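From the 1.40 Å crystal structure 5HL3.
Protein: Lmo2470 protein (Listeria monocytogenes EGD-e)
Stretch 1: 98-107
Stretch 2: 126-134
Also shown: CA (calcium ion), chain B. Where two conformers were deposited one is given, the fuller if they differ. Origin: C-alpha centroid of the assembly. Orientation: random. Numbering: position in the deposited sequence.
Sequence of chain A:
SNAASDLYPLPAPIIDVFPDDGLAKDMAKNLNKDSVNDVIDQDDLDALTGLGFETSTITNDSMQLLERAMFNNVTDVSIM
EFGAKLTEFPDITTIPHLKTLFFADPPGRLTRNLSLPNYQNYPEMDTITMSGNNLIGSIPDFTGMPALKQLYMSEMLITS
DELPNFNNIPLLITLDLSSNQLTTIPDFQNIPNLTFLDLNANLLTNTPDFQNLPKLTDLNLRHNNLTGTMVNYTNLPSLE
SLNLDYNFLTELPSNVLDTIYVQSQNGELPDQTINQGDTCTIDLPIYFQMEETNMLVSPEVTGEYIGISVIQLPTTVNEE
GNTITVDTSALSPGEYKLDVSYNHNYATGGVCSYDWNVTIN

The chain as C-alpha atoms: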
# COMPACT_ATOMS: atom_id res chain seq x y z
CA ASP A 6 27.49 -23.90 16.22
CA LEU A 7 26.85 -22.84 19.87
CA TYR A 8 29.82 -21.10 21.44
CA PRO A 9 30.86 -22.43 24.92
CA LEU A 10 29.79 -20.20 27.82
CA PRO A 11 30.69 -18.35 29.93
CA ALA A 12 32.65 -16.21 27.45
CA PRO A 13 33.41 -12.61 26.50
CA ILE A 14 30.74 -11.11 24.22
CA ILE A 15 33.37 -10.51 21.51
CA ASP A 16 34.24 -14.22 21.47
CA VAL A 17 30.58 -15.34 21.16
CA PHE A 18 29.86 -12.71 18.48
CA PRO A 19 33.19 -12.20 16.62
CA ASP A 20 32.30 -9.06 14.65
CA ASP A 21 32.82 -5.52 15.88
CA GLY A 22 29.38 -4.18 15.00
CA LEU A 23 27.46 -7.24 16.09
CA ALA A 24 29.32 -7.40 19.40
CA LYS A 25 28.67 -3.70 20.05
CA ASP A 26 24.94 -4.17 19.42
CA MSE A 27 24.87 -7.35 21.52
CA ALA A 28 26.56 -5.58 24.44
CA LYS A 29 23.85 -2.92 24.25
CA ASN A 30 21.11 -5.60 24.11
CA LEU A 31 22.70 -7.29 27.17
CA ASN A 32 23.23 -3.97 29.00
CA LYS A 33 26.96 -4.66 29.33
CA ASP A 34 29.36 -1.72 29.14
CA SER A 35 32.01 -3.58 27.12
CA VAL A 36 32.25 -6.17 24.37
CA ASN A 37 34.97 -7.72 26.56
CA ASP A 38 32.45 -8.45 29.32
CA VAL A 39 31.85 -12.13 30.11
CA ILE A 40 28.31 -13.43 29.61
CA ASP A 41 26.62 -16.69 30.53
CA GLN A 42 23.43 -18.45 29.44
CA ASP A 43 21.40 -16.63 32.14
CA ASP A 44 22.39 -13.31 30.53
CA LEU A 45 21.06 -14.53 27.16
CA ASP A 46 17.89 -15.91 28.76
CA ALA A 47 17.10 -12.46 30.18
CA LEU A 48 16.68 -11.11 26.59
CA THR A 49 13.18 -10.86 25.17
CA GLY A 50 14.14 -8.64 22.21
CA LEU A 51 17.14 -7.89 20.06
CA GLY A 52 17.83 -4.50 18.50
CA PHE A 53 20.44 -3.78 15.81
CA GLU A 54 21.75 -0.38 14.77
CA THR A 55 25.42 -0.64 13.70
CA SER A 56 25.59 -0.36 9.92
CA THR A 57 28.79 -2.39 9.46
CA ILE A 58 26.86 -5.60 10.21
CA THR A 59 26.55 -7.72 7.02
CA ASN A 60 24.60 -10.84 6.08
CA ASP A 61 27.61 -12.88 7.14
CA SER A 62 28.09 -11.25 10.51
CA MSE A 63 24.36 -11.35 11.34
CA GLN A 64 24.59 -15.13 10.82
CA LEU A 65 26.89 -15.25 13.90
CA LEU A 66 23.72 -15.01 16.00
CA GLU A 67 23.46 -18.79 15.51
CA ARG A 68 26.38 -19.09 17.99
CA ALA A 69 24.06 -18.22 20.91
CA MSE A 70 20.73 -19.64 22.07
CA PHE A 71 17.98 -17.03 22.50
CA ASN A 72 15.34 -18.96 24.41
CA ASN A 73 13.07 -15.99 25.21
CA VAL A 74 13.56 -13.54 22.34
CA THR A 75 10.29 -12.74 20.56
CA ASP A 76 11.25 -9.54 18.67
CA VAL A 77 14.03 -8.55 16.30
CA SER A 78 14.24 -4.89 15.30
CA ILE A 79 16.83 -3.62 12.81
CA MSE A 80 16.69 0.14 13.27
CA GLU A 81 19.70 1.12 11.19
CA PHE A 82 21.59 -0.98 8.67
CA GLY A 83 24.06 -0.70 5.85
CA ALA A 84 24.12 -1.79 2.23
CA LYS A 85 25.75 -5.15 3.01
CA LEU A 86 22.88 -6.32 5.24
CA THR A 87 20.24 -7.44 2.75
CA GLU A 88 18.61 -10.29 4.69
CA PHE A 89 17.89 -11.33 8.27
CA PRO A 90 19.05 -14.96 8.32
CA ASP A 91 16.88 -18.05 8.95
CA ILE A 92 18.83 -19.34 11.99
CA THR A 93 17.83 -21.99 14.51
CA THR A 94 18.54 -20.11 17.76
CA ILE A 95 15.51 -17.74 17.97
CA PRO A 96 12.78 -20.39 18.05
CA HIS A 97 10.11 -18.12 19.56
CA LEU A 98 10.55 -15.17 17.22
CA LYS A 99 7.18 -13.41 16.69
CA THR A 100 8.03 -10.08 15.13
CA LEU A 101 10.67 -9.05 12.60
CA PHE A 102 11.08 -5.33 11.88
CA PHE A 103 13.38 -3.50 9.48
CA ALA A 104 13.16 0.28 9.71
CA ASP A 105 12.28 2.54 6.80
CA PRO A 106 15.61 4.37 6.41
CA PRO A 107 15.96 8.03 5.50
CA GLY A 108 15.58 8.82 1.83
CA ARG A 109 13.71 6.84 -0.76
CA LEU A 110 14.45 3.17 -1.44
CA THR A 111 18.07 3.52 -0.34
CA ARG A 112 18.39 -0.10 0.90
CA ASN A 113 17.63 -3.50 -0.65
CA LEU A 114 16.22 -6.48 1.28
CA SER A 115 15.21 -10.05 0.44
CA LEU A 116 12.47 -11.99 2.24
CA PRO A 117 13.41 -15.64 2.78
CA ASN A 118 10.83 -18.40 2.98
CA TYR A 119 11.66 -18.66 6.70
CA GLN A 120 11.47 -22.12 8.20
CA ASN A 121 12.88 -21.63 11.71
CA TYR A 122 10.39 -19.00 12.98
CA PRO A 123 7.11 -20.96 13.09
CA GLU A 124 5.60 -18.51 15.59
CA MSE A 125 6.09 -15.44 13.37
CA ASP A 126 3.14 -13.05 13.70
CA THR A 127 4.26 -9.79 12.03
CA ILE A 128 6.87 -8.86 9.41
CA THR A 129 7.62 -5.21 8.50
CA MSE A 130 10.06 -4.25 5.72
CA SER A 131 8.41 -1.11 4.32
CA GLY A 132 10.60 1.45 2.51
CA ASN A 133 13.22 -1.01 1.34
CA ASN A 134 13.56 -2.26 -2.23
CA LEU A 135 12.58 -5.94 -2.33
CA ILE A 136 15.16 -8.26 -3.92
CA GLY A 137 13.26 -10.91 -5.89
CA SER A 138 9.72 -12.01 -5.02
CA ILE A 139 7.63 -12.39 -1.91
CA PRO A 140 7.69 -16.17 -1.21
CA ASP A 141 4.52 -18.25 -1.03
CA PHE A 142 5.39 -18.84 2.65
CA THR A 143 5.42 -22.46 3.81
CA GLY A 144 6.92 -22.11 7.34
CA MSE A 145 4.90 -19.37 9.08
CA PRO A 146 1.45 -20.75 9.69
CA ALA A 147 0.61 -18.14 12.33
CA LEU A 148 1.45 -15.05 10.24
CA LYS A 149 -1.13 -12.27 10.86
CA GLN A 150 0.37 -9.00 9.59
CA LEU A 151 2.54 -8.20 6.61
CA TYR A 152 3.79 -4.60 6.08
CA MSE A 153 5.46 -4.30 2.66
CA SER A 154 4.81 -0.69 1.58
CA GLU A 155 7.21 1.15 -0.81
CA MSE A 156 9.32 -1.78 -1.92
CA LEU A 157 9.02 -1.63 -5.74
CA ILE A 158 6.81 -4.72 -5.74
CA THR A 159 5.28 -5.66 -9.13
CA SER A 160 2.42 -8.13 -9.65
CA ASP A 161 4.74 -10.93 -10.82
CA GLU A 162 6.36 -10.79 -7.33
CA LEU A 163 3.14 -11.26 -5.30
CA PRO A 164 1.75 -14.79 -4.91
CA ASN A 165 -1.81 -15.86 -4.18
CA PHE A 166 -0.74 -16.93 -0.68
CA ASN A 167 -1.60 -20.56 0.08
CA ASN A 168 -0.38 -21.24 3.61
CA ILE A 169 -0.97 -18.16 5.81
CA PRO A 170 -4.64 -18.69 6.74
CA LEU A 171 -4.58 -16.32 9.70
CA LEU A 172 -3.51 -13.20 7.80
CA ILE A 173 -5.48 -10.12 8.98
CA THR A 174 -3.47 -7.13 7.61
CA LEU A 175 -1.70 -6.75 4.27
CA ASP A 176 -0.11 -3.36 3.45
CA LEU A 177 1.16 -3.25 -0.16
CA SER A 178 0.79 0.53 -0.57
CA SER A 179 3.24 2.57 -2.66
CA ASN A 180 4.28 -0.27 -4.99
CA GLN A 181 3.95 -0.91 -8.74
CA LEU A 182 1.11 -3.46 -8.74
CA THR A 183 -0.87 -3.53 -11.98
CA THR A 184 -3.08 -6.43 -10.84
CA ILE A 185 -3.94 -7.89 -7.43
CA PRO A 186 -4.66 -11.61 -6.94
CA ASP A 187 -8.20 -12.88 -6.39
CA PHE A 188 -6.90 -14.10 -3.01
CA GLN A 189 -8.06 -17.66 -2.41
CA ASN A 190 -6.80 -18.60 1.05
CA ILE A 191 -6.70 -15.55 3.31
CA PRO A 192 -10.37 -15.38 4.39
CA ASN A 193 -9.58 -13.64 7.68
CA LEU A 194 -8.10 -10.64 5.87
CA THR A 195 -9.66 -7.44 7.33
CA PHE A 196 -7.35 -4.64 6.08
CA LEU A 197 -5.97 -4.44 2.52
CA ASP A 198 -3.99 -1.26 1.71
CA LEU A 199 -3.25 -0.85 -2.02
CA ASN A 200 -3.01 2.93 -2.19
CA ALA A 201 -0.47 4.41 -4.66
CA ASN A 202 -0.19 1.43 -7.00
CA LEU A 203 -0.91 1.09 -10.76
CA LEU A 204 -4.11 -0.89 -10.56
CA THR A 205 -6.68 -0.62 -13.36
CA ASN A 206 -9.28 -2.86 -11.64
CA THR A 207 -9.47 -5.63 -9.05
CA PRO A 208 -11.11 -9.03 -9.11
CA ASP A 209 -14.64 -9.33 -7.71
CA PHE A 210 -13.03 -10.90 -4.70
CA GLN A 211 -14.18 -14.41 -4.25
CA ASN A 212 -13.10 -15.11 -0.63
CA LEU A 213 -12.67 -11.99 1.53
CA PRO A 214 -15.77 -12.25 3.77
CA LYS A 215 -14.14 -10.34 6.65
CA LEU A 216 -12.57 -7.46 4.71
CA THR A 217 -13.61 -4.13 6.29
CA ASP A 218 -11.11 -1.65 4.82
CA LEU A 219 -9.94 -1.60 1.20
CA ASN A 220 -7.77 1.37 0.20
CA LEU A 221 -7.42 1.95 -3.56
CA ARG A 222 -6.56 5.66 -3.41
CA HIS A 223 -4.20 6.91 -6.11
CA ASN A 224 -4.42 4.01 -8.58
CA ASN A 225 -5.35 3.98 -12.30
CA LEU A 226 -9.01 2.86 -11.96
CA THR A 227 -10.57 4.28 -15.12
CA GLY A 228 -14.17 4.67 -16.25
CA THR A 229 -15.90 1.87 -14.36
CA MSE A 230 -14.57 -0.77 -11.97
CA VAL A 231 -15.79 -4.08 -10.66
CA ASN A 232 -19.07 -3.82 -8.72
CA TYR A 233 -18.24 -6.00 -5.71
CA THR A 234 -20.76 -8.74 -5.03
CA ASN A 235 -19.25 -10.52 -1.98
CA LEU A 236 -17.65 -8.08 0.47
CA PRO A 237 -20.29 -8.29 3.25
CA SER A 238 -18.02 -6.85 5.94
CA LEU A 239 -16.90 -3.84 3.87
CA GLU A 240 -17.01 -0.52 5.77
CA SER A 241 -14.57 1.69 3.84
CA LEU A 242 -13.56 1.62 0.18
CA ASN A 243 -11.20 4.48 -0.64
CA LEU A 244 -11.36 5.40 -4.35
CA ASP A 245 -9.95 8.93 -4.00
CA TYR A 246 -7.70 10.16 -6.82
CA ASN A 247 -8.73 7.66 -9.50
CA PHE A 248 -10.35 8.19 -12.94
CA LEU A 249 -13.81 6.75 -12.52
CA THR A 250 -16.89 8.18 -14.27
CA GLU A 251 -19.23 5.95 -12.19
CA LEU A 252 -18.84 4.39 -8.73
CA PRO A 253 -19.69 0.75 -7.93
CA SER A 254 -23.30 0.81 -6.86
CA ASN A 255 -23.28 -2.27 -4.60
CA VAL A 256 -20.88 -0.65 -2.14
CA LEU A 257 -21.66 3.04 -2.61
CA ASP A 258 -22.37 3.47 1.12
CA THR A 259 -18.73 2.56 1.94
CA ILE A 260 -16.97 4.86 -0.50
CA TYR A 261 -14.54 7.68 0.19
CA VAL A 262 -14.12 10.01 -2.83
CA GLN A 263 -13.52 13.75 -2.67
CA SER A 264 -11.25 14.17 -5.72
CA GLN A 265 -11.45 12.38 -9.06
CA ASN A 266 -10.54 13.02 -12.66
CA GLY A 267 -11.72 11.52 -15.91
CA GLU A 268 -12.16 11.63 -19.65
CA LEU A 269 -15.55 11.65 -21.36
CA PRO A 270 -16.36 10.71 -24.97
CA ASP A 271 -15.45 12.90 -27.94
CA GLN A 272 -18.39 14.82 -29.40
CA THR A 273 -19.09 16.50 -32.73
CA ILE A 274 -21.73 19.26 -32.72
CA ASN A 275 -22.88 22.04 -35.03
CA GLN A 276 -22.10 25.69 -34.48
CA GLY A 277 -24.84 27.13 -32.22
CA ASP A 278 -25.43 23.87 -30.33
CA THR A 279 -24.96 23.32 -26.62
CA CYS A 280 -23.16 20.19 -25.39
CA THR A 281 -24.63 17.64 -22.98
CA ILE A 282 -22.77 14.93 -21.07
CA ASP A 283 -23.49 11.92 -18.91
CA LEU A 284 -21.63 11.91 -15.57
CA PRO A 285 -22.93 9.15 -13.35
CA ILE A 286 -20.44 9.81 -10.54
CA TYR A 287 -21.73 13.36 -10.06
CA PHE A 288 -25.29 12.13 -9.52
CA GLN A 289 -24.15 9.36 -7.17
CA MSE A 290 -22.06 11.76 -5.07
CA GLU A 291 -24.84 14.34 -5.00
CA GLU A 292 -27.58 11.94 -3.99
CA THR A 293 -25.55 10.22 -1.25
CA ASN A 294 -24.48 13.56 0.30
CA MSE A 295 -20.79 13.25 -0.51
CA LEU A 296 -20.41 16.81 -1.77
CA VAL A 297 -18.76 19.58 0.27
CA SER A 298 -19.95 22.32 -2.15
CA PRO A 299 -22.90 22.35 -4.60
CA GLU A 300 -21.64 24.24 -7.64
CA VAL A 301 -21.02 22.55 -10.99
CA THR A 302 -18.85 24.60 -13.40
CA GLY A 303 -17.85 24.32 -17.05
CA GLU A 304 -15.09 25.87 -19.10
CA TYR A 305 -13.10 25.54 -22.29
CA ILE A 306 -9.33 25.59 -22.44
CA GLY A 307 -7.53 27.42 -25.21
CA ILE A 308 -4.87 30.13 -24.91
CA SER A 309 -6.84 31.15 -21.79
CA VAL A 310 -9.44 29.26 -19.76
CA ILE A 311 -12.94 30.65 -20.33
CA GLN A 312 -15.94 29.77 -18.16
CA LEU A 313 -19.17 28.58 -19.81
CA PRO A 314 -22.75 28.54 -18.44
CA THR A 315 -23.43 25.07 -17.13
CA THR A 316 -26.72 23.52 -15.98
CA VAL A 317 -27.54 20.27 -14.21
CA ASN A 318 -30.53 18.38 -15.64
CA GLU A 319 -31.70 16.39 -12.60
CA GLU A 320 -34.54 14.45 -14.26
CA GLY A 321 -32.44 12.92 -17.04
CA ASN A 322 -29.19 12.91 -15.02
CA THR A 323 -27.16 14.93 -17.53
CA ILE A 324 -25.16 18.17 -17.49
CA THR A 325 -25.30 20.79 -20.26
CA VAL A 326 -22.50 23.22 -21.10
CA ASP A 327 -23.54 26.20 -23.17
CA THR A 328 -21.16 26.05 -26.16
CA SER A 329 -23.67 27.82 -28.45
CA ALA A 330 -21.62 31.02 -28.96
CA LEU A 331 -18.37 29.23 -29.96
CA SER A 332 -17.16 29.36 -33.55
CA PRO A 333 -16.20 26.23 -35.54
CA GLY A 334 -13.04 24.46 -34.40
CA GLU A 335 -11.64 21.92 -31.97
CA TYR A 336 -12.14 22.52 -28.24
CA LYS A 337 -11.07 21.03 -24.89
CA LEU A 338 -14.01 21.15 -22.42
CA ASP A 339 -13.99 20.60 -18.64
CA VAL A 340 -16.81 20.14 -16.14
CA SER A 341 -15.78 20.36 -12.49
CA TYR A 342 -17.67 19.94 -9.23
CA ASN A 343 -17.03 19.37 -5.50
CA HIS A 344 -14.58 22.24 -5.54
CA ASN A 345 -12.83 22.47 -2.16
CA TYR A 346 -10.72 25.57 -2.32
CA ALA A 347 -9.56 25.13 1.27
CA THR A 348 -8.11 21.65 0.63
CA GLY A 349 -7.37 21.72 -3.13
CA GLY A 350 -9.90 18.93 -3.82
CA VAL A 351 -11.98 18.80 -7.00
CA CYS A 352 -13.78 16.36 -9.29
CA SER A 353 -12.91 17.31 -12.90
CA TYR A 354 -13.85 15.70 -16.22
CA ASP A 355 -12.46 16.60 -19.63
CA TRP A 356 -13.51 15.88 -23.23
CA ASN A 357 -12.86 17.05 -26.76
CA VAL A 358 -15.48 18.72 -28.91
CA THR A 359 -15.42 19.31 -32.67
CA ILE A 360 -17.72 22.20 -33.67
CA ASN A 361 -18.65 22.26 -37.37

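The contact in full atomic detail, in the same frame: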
# COMPACT_ATOMS: atom_id res chain seq x y z
N LEU A 98 10.69 -16.43 17.91
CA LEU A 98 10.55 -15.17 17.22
C LEU A 98 9.11 -14.96 16.72
O LEU A 98 8.53 -15.84 16.07
CB LEU A 98 11.51 -15.11 16.04
CG LEU A 98 11.62 -13.75 15.34
CD1 LEU A 98 11.96 -12.60 16.29
CD2 LEU A 98 12.63 -13.83 14.22
N LYS A 99 8.56 -13.80 17.07
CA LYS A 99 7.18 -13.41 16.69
C LYS A 99 7.12 -12.20 15.80
O LYS A 99 6.22 -12.09 14.97
CB LYS A 99 6.36 -13.14 17.95
CG LYS A 99 6.11 -14.40 18.72
CD LYS A 99 5.45 -14.21 20.04
CE LYS A 99 5.25 -15.59 20.69
NZ LYS A 99 6.44 -16.56 20.62
N THR A 100 8.06 -11.29 15.95
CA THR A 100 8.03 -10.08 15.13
C THR A 100 9.41 -9.76 14.59
O THR A 100 10.41 -9.80 15.31
CB THR A 100 7.49 -8.87 15.92
OG1 THR A 100 8.31 -8.64 17.06
CG2 THR A 100 6.05 -9.11 16.35
N LEU A 101 9.44 -9.43 13.32
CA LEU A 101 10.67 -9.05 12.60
C LEU A 101 10.41 -7.69 11.98
O LEU A 101 9.45 -7.54 11.21
CB LEU A 101 11.01 -10.09 11.55
CG LEU A 101 12.20 -9.75 10.65
CD1 LEU A 101 13.50 -9.59 11.45
CD2 LEU A 101 12.31 -10.84 9.61
N PHE A 102 11.23 -6.72 12.34
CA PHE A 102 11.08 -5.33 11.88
C PHE A 102 12.36 -4.78 11.32
O PHE A 102 13.39 -4.78 12.01
CB PHE A 102 10.61 -4.47 13.07
CG PHE A 102 10.42 -3.01 12.76
CD1 PHE A 102 11.46 -2.12 12.90
CD2 PHE A 102 9.18 -2.51 12.35
CE1 PHE A 102 11.29 -0.77 12.62
CE2 PHE A 102 9.03 -1.16 12.07
CZ PHE A 102 10.09 -0.31 12.19
N PHE A 103 12.30 -4.29 10.08
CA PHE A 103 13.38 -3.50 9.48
C PHE A 103 12.81 -2.09 9.39
O PHE A 103 11.70 -1.91 8.85
CB PHE A 103 13.74 -3.95 8.07
CG PHE A 103 14.68 -5.13 7.98
CD1 PHE A 103 16.05 -4.95 7.90
CD2 PHE A 103 14.18 -6.42 7.90
CE1 PHE A 103 16.92 -6.02 7.80
CE2 PHE A 103 15.06 -7.49 7.78
CZ PHE A 103 16.42 -7.28 7.72
N ALA A 104 13.57 -1.10 9.84
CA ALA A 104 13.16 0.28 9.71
C ALA A 104 13.10 0.72 8.26
O ALA A 104 13.71 0.13 7.39
CB ALA A 104 14.11 1.20 10.50
N ASP A 105 12.35 1.80 8.06
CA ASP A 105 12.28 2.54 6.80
C ASP A 105 13.39 3.61 6.92
O ASP A 105 13.23 4.56 7.67
CB ASP A 105 10.91 3.19 6.69
CG ASP A 105 10.72 3.98 5.42
OD1 ASP A 105 11.68 4.20 4.65
OD2 ASP A 105 9.53 4.41 5.26
N PRO A 106 14.52 3.42 6.24
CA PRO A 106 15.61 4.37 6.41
C PRO A 106 15.30 5.73 5.81
O PRO A 106 14.39 5.86 5.00
CB PRO A 106 16.79 3.71 5.66
CG PRO A 106 16.37 2.31 5.40
CD PRO A 106 14.89 2.33 5.32
N PRO A 107 16.10 6.74 6.15
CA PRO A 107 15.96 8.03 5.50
C PRO A 107 16.11 7.92 3.98
O PRO A 107 16.80 7.00 3.48
CB PRO A 107 17.08 8.87 6.08
CG PRO A 107 17.50 8.20 7.30
CD PRO A 107 17.16 6.74 7.18
N ASP A 126 4.45 -13.73 13.74
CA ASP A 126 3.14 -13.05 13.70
C ASP A 126 3.13 -11.84 12.76
O ASP A 126 2.16 -11.64 12.03
CB ASP A 126 2.77 -12.63 15.15
CG ASP A 126 1.48 -11.89 15.23
OD1 ASP A 126 1.50 -10.65 15.02
OD2 ASP A 126 0.44 -12.52 15.54
N THR A 127 4.20 -11.04 12.79
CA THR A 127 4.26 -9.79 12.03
C THR A 127 5.63 -9.59 11.42
O THR A 127 6.64 -9.72 12.12
CB THR A 127 3.93 -8.57 12.92
OG1 THR A 127 2.58 -8.69 13.43
CG2 THR A 127 4.04 -7.26 12.17
N ILE A 128 5.65 -9.23 10.14
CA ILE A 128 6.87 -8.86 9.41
C ILE A 128 6.67 -7.47 8.81
O ILE A 128 5.66 -7.22 8.17
CB ILE A 128 7.21 -9.85 8.31
CG1 ILE A 128 7.51 -11.26 8.90
CG2 ILE A 128 8.39 -9.32 7.49
CD1 ILE A 128 7.74 -12.31 7.84
N THR A 129 7.62 -6.58 9.05
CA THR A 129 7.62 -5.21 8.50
C THR A 129 8.93 -4.92 7.80
O THR A 129 10.00 -5.02 8.42
CB THR A 129 7.46 -4.15 9.59
OG1 THR A 129 6.26 -4.39 10.33
CG2 THR A 129 7.39 -2.73 9.02
N MSE A 130 8.85 -4.56 6.52
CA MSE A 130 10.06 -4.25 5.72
C MSE A 130 9.85 -3.01 4.88
O MSE A 130 10.70 -2.69 4.03
CB MSE A 130 10.38 -5.41 4.82
CG MSE A 130 10.73 -6.69 5.60
SE MSE A 130 10.93 -8.26 4.46
CE MSE A 130 12.66 -7.88 3.95
N SER A 131 8.77 -2.30 5.12
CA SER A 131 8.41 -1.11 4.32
C SER A 131 9.54 -0.10 4.13
O SER A 131 10.28 0.23 5.05
CB SER A 131 7.25 -0.40 4.98
OG SER A 131 6.14 -1.29 5.10
N GLY A 132 9.63 0.39 2.89
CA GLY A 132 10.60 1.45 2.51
C GLY A 132 11.86 0.94 1.87
O GLY A 132 12.67 1.70 1.40
N ASN A 133 12.03 -0.37 1.86
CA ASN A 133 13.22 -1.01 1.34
C ASN A 133 12.91 -1.74 0.04
O ASN A 133 11.84 -2.35 -0.10
CB ASN A 133 13.75 -1.95 2.42
CG ASN A 133 14.11 -1.20 3.69
OD1 ASN A 133 15.03 -0.40 3.69
ND2 ASN A 133 13.35 -1.41 4.76
N ASN A 134 13.80 -1.63 -0.93
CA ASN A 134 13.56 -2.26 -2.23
C ASN A 134 13.64 -3.78 -2.08
O ASN A 134 14.69 -4.32 -1.70
CB ASN A 134 14.65 -1.80 -3.21
CG ASN A 134 14.53 -2.48 -4.54
OD1 ASN A 134 13.47 -2.55 -5.09
ND2 ASN A 134 15.62 -3.06 -5.01
CA CA B . 12.75 5.72 3.30
O HOH W 1 7.24 -6.02 12.32
O HOH W 2 9.70 -0.43 7.70
O HOH W 3 14.96 4.60 2.36
O HOH W 4 12.11 4.29 1.39
O HOH W 5 10.66 6.55 2.32
O HOH W 6 11.97 7.60 4.73

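The two stretches lie side by side as neighbouring parallel strands, residues 100-103 against 127-129. Their N-to-C directions differ by 7° and their axes approach to 4.9 Å. Three bridges fix the register, Thr100 with Thr127, Leu101 with Ile128 and Phe102 with Thr129, with CA-CA separations of 4.9, 5.0 and 4.8 Å.

Backbone hydrogen bonding follows the parallel pattern, in which alternate residues of one strand use both N and O toward the other. Leu101 is such a residue: its N donates to Thr127 O at 3.1 Å and its O accepts from Thr129 N at 3.0 Å. Below it, Lys99 O accepts from Thr127 N at 3.2 Å and also from Asp126 N at 2.7 Å, so one carbonyl serves two consecutive amides. Above it, Phe103 N donates to Thr129 O at 2.9 Å, with a nearly linear angle of 173°. Two CA-H...O contacts supplement these bonds, Thr100 CA to Thr127 O at 3.3 Å and Ile128 CA to Leu101 O at 3.4 Å.

Side chains alternate between the sheet faces. Thr100, Phe102, Thr127 and Thr129 share one face, where Thr100 CG2 lies 4.1 Å from Thr127 CB and Phe102 CD2 lies 3.6 Å from Thr129 CB, an oblique approach to the ring. On this face a water also links the strands, 2.9 Å from Leu101 O, to which it donates, and 2.8 Å from Thr129 OG1. Leu101 and Ile128 point to the other face and are buried. Farther along, Phe103 CD2 meets the selenomethionine Met130 CG at 4.2 Å, an apolar contact.

Beyond the strands, a type II turn from Met130 to Asn133 takes over. Asn133 ND2 donates to Ala104 O at 3.1 Å and to Met130 O at 3.0 Å, so a single amide group ties the turn both to itself and to the opposing loop; the turn's own Asn133 N to Met130 O bond is weak at 3.4 Å. Gly132 has phi/psi of 98/-8°, and an ideal CB there would fall 2.2 Å from Asp105 OD1, a clash, besides jamming against the preceding carbonyl. A second water donates to Phe103 O at 2.7 Å and Ser131 O at 2.8 Å, bridging the backbones where direct pairing has ended.

The calcium ion is held by Asp105 OD1 at 2.3 Å, Pro106 O at 2.4 Å, four waters and one atom from elsewhere in the structure. Stretch 2 joins this site indirectly: one coordinating water donates to Gly132 O at 2.6 Å.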